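Local structure of De novo designed protein Foldit4 (Synthetic construct, 6WI5) at residues 27-39 with 51-65. The protein is a de novo designed alpha/beta protein of no recorded function, with two helices packed on one face of a four-stranded antiparallel sheet. Sequence-based numbering, arbitrary orientation.
Sequences EVKRESNSVEVHV and HVRIRHDDKETIERL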
# COMPACT_ATOMS: atom_id res chain seq x y z
N GLU A 27 -1.91 3.46 -8.66
CA GLU A 27 -3.04 2.54 -8.58
C GLU A 27 -4.18 3.13 -7.76
O GLU A 27 -5.35 2.90 -8.07
CB GLU A 27 -2.59 1.20 -8.00
CG GLU A 27 -1.62 0.44 -8.89
CD GLU A 27 -2.21 0.10 -10.25
OE1 GLU A 27 -3.44 -0.09 -10.34
OE2 GLU A 27 -1.44 0.02 -11.23
N VAL A 28 -3.85 3.89 -6.72
CA VAL A 28 -4.89 4.57 -5.95
C VAL A 28 -5.58 5.62 -6.80
O VAL A 28 -6.80 5.79 -6.74
CB VAL A 28 -4.29 5.18 -4.67
CG1 VAL A 28 -5.35 5.97 -3.91
CG2 VAL A 28 -3.71 4.08 -3.78
N LYS A 29 -4.81 6.34 -7.62
CA LYS A 29 -5.38 7.34 -8.51
C LYS A 29 -6.29 6.71 -9.56
O LYS A 29 -7.34 7.27 -9.91
CB LYS A 29 -4.26 8.14 -9.18
CG LYS A 29 -4.73 9.21 -10.14
CD LYS A 29 -3.57 9.70 -11.00
CE LYS A 29 -3.98 10.85 -11.90
NZ LYS A 29 -4.21 12.10 -11.13
N ARG A 30 -5.90 5.54 -10.08
CA ARG A 30 -6.71 4.87 -11.09
C ARG A 30 -8.03 4.37 -10.52
O ARG A 30 -9.03 4.31 -11.24
CB ARG A 30 -5.93 3.71 -11.71
CG ARG A 30 -4.77 4.14 -12.59
CD ARG A 30 -3.93 2.95 -13.03
NE ARG A 30 -2.90 3.34 -13.99
CZ ARG A 30 -1.98 2.51 -14.47
NH1 ARG A 30 -1.08 2.95 -15.34
NH2 ARG A 30 -1.96 1.24 -14.09
N GLU A 31 -8.05 4.01 -9.23
CA GLU A 31 -9.28 3.51 -8.62
C GLU A 31 -10.33 4.61 -8.52
O GLU A 31 -11.39 4.53 -9.15
CB GLU A 31 -8.97 2.91 -7.25
CG GLU A 31 -10.17 2.32 -6.54
CD GLU A 31 -10.91 1.30 -7.38
OE1 GLU A 31 -12.10 1.52 -7.68
OE2 GLU A 31 -10.29 0.27 -7.75
N SER A 32 -10.04 5.64 -7.74
CA SER A 32 -10.97 6.76 -7.56
C SER A 32 -10.23 7.89 -6.87
O SER A 32 -9.22 7.68 -6.19
CB SER A 32 -12.20 6.35 -6.75
OG SER A 32 -13.05 7.46 -6.53
N ASN A 33 -10.75 9.11 -7.05
CA ASN A 33 -10.23 10.27 -6.35
C ASN A 33 -10.83 10.44 -4.96
O ASN A 33 -10.36 11.29 -4.20
CB ASN A 33 -10.47 11.54 -7.17
CG ASN A 33 -11.91 11.65 -7.65
OD1 ASN A 33 -12.77 10.87 -7.26
ND2 ASN A 33 -12.17 12.64 -8.50
N SER A 34 -11.85 9.65 -4.62
CA SER A 34 -12.43 9.68 -3.28
C SER A 34 -11.64 8.84 -2.28
O SER A 34 -11.92 8.92 -1.08
CB SER A 34 -13.88 9.18 -3.34
OG SER A 34 -13.94 7.86 -3.83
N VAL A 35 -10.68 8.06 -2.74
CA VAL A 35 -9.90 7.19 -1.86
C VAL A 35 -8.84 8.02 -1.14
O VAL A 35 -8.04 8.71 -1.77
CB VAL A 35 -9.26 6.05 -2.66
CG1 VAL A 35 -8.30 5.27 -1.79
CG2 VAL A 35 -10.34 5.13 -3.23
N GLU A 36 -8.85 7.94 0.19
CA GLU A 36 -7.87 8.64 1.01
C GLU A 36 -6.66 7.74 1.21
O GLU A 36 -6.80 6.57 1.60
CB GLU A 36 -8.49 9.02 2.35
CG GLU A 36 -7.59 9.81 3.29
CD GLU A 36 -8.31 10.22 4.55
OE1 GLU A 36 -9.55 10.05 4.62
OE2 GLU A 36 -7.65 10.72 5.49
N VAL A 37 -5.47 8.27 0.95
CA VAL A 37 -4.24 7.49 1.03
C VAL A 37 -3.15 8.33 1.70
O VAL A 37 -3.04 9.54 1.47
CB VAL A 37 -3.78 7.00 -0.37
CG1 VAL A 37 -3.46 8.18 -1.28
CG2 VAL A 37 -2.59 6.07 -0.24
N HIS A 38 -2.37 7.68 2.57
CA HIS A 38 -1.21 8.29 3.20
C HIS A 38 -0.05 7.30 3.13
O HIS A 38 -0.23 6.10 3.37
CB HIS A 38 -1.48 8.67 4.66
CG HIS A 38 -2.55 9.71 4.83
ND1 HIS A 38 -3.89 9.40 4.92
CD2 HIS A 38 -2.47 11.06 4.92
CE1 HIS A 38 -4.59 10.51 5.06
NE2 HIS A 38 -3.75 11.53 5.07
N VAL A 39 1.14 7.81 2.81
CA VAL A 39 2.33 6.99 2.64
C VAL A 39 3.40 7.47 3.61
O VAL A 39 3.63 8.68 3.74
CB VAL A 39 2.84 7.03 1.19
CG1 VAL A 39 4.11 6.20 1.04
CG2 VAL A 39 1.77 6.54 0.23
N HIS A 51 4.93 2.26 4.55
CA HIS A 51 3.63 2.10 5.18
C HIS A 51 2.60 2.87 4.38
O HIS A 51 2.74 4.08 4.17
CB HIS A 51 3.66 2.58 6.63
CG HIS A 51 4.52 1.75 7.53
ND1 HIS A 51 3.99 0.96 8.53
CD2 HIS A 51 5.86 1.58 7.57
CE1 HIS A 51 4.98 0.34 9.16
NE2 HIS A 51 6.12 0.70 8.60
N VAL A 52 1.55 2.17 3.93
CA VAL A 52 0.47 2.76 3.16
C VAL A 52 -0.82 2.56 3.94
O VAL A 52 -1.19 1.43 4.27
CB VAL A 52 0.35 2.13 1.76
CG1 VAL A 52 -0.71 2.85 0.94
CG2 VAL A 52 1.69 2.16 1.05
N ARG A 53 -1.51 3.66 4.24
CA ARG A 53 -2.81 3.62 4.90
C ARG A 53 -3.87 4.15 3.95
O ARG A 53 -3.72 5.24 3.38
CB ARG A 53 -2.80 4.42 6.20
CG ARG A 53 -4.09 4.28 7.00
CD ARG A 53 -3.99 4.97 8.35
NE ARG A 53 -3.73 6.40 8.21
CZ ARG A 53 -4.66 7.31 7.99
NH1 ARG A 53 -5.93 6.95 7.85
NH2 ARG A 53 -4.33 8.59 7.88
N ILE A 54 -4.94 3.37 3.77
CA ILE A 54 -6.01 3.69 2.83
C ILE A 54 -7.33 3.63 3.58
O ILE A 54 -7.60 2.66 4.29
CB ILE A 54 -6.02 2.73 1.63
CG1 ILE A 54 -4.72 2.84 0.84
CG2 ILE A 54 -7.21 3.01 0.73
CD1 ILE A 54 -4.61 1.84 -0.29
N ARG A 55 -8.15 4.67 3.41
CA ARG A 55 -9.47 4.74 4.04
C ARG A 55 -10.53 4.92 2.96
O ARG A 55 -10.36 5.74 2.05
CB ARG A 55 -9.54 5.90 5.05
CG ARG A 55 -8.72 5.69 6.31
CD ARG A 55 -9.38 6.40 7.49
NE ARG A 55 -9.59 7.82 7.22
CZ ARG A 55 -9.03 8.80 7.92
NH1 ARG A 55 -8.23 8.53 8.93
NH2 ARG A 55 -9.28 10.07 7.60
N HIS A 56 -11.62 4.16 3.08
CA HIS A 56 -12.72 4.26 2.13
C HIS A 56 -13.97 3.66 2.76
O HIS A 56 -13.90 2.89 3.72
CB HIS A 56 -12.39 3.56 0.81
CG HIS A 56 -13.23 4.01 -0.35
ND1 HIS A 56 -14.18 3.21 -0.94
CD2 HIS A 56 -13.27 5.20 -1.01
CE1 HIS A 56 -14.76 3.88 -1.93
NE2 HIS A 56 -14.23 5.08 -1.99
N ASP A 57 -15.12 4.03 2.20
CA ASP A 57 -16.40 3.55 2.69
C ASP A 57 -16.83 2.23 2.06
O ASP A 57 -17.55 1.45 2.69
CB ASP A 57 -17.49 4.60 2.45
CG ASP A 57 -17.18 5.93 3.11
OD1 ASP A 57 -16.91 6.91 2.38
OD2 ASP A 57 -17.18 6.00 4.35
N ASP A 58 -16.41 1.96 0.82
CA ASP A 58 -16.85 0.79 0.07
C ASP A 58 -15.81 -0.32 0.21
O ASP A 58 -14.68 -0.18 -0.26
CB ASP A 58 -17.08 1.14 -1.40
CG ASP A 58 -17.53 -0.05 -2.23
OD1 ASP A 58 -18.55 -0.67 -1.86
OD2 ASP A 58 -16.88 -0.34 -3.25
N LYS A 59 -16.20 -1.43 0.85
CA LYS A 59 -15.28 -2.54 1.04
C LYS A 59 -14.91 -3.20 -0.28
O LYS A 59 -13.79 -3.71 -0.42
CB LYS A 59 -15.88 -3.56 2.00
CG LYS A 59 -14.91 -4.66 2.43
CD LYS A 59 -15.52 -5.55 3.50
N GLU A 60 -15.82 -3.21 -1.25
CA GLU A 60 -15.51 -3.76 -2.57
C GLU A 60 -14.38 -2.98 -3.23
O GLU A 60 -13.45 -3.57 -3.80
CB GLU A 60 -16.75 -3.77 -3.45
CG GLU A 60 -16.56 -4.45 -4.79
CD GLU A 60 -17.72 -4.22 -5.74
OE1 GLU A 60 -17.75 -3.16 -6.39
OE2 GLU A 60 -18.60 -5.10 -5.82
N THR A 61 -14.45 -1.65 -3.18
CA THR A 61 -13.37 -0.82 -3.70
C THR A 61 -12.07 -1.09 -2.96
O THR A 61 -11.00 -1.18 -3.57
CB THR A 61 -13.76 0.66 -3.59
OG1 THR A 61 -14.89 0.92 -4.42
CG2 THR A 61 -12.60 1.55 -4.01
N ILE A 62 -12.15 -1.22 -1.63
CA ILE A 62 -10.95 -1.44 -0.82
C ILE A 62 -10.28 -2.76 -1.20
O ILE A 62 -9.06 -2.81 -1.42
CB ILE A 62 -11.31 -1.40 0.67
CG1 ILE A 62 -11.20 0.03 1.21
CG2 ILE A 62 -10.43 -2.34 1.48
CD1 ILE A 62 -9.80 0.58 1.19
N GLU A 63 -11.06 -3.84 -1.30
CA GLU A 63 -10.48 -5.14 -1.59
C GLU A 63 -9.91 -5.19 -3.00
O GLU A 63 -8.86 -5.80 -3.24
CB GLU A 63 -11.52 -6.25 -1.40
CG GLU A 63 -12.07 -6.33 0.01
CD GLU A 63 -12.99 -7.52 0.21
OE1 GLU A 63 -12.48 -8.67 0.24
OE2 GLU A 63 -14.22 -7.32 0.32
N ARG A 64 -10.58 -4.54 -3.96
CA ARG A 64 -10.06 -4.50 -5.32
C ARG A 64 -8.76 -3.71 -5.39
O ARG A 64 -7.81 -4.12 -6.07
CB ARG A 64 -11.10 -3.89 -6.26
CG ARG A 64 -10.61 -3.69 -7.69
CD ARG A 64 -11.71 -3.18 -8.61
NE ARG A 64 -12.21 -1.86 -8.21
CZ ARG A 64 -13.37 -1.66 -7.59
NH1 ARG A 64 -14.16 -2.69 -7.31
NH2 ARG A 64 -13.75 -0.43 -7.27
N LEU A 65 -8.69 -2.58 -4.68
CA LEU A 65 -7.49 -1.75 -4.71
C LEU A 65 -6.32 -2.43 -4.02
O LEU A 65 -5.18 -2.33 -4.47
CB LEU A 65 -7.78 -0.39 -4.07
CG LEU A 65 -6.62 0.60 -3.99
CD1 LEU A 65 -6.04 0.85 -5.37
CD2 LEU A 65 -7.08 1.90 -3.36
O HOH W 1 -5.47 7.41 4.90
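E31 and R64 meet across two helices: the guanidinium grips the carboxylate side-on, NH2 giving a nearly straight bond of 2.6 Å to OE1 and NE reaching OE2 at 2.9 Å. The two planes are turned 49° apart, so OE1 is met from above the carboxylate plane although it lies in that of the guanidinium. With CG anti to the backbone N (chi1 -178°) and a bend at chi2, E31 also lays its CG against T61 CG2 at 3.6 Å. A glutamine in its place would probably cost R64 its close charged mate, leaving it the long pair with E60, and take from R68 one of its two carboxylates.

A second ion pair rides on the sheet surface. E36, fully extended, runs alongside R55 and sets OE2 over one guanidinium face, 2.7 Å from NH2, the planes close to perpendicular. Beside it R53 NH2 lies over the ring of H38, while a water donates to R53 O.

Between the E31–R64 salt bridge and the E36–R55 face of the sheet the packing is apolar. V35 spreads its two methyls: CG1 touches I54 CG2 at 3.6 Å and L65 CD2 at 3.9 Å, whereas CG2 packs against H56 CD2. L65 joins the cluster, CD2 meeting V28 CG2 and CD1 coming to 3.5 Å from E27 O. Further along, V37 CG2 rests on V52 and I54.

Backbone pairing is that of a regular antiparallel hairpin: E36 with R55 and H38 with R53 are hydrogen-bonded pairs, alternating with the non-hydrogen-bonded V37–I54 and V39–V52.

This patch illustrates how a designed two-layer alpha/beta fold sets aliphatic residues between helices and sheet, with ion pairs on the outer face and between the helices. Helices 17-31 and 59-76, whose segments 27-31 and 59-65 run roughly antiparallel at 146°, cover the valine-isoleucine face of strands 36-44 and 47-56, and I54 and V52 pair onward through their backbones with strand 3-11.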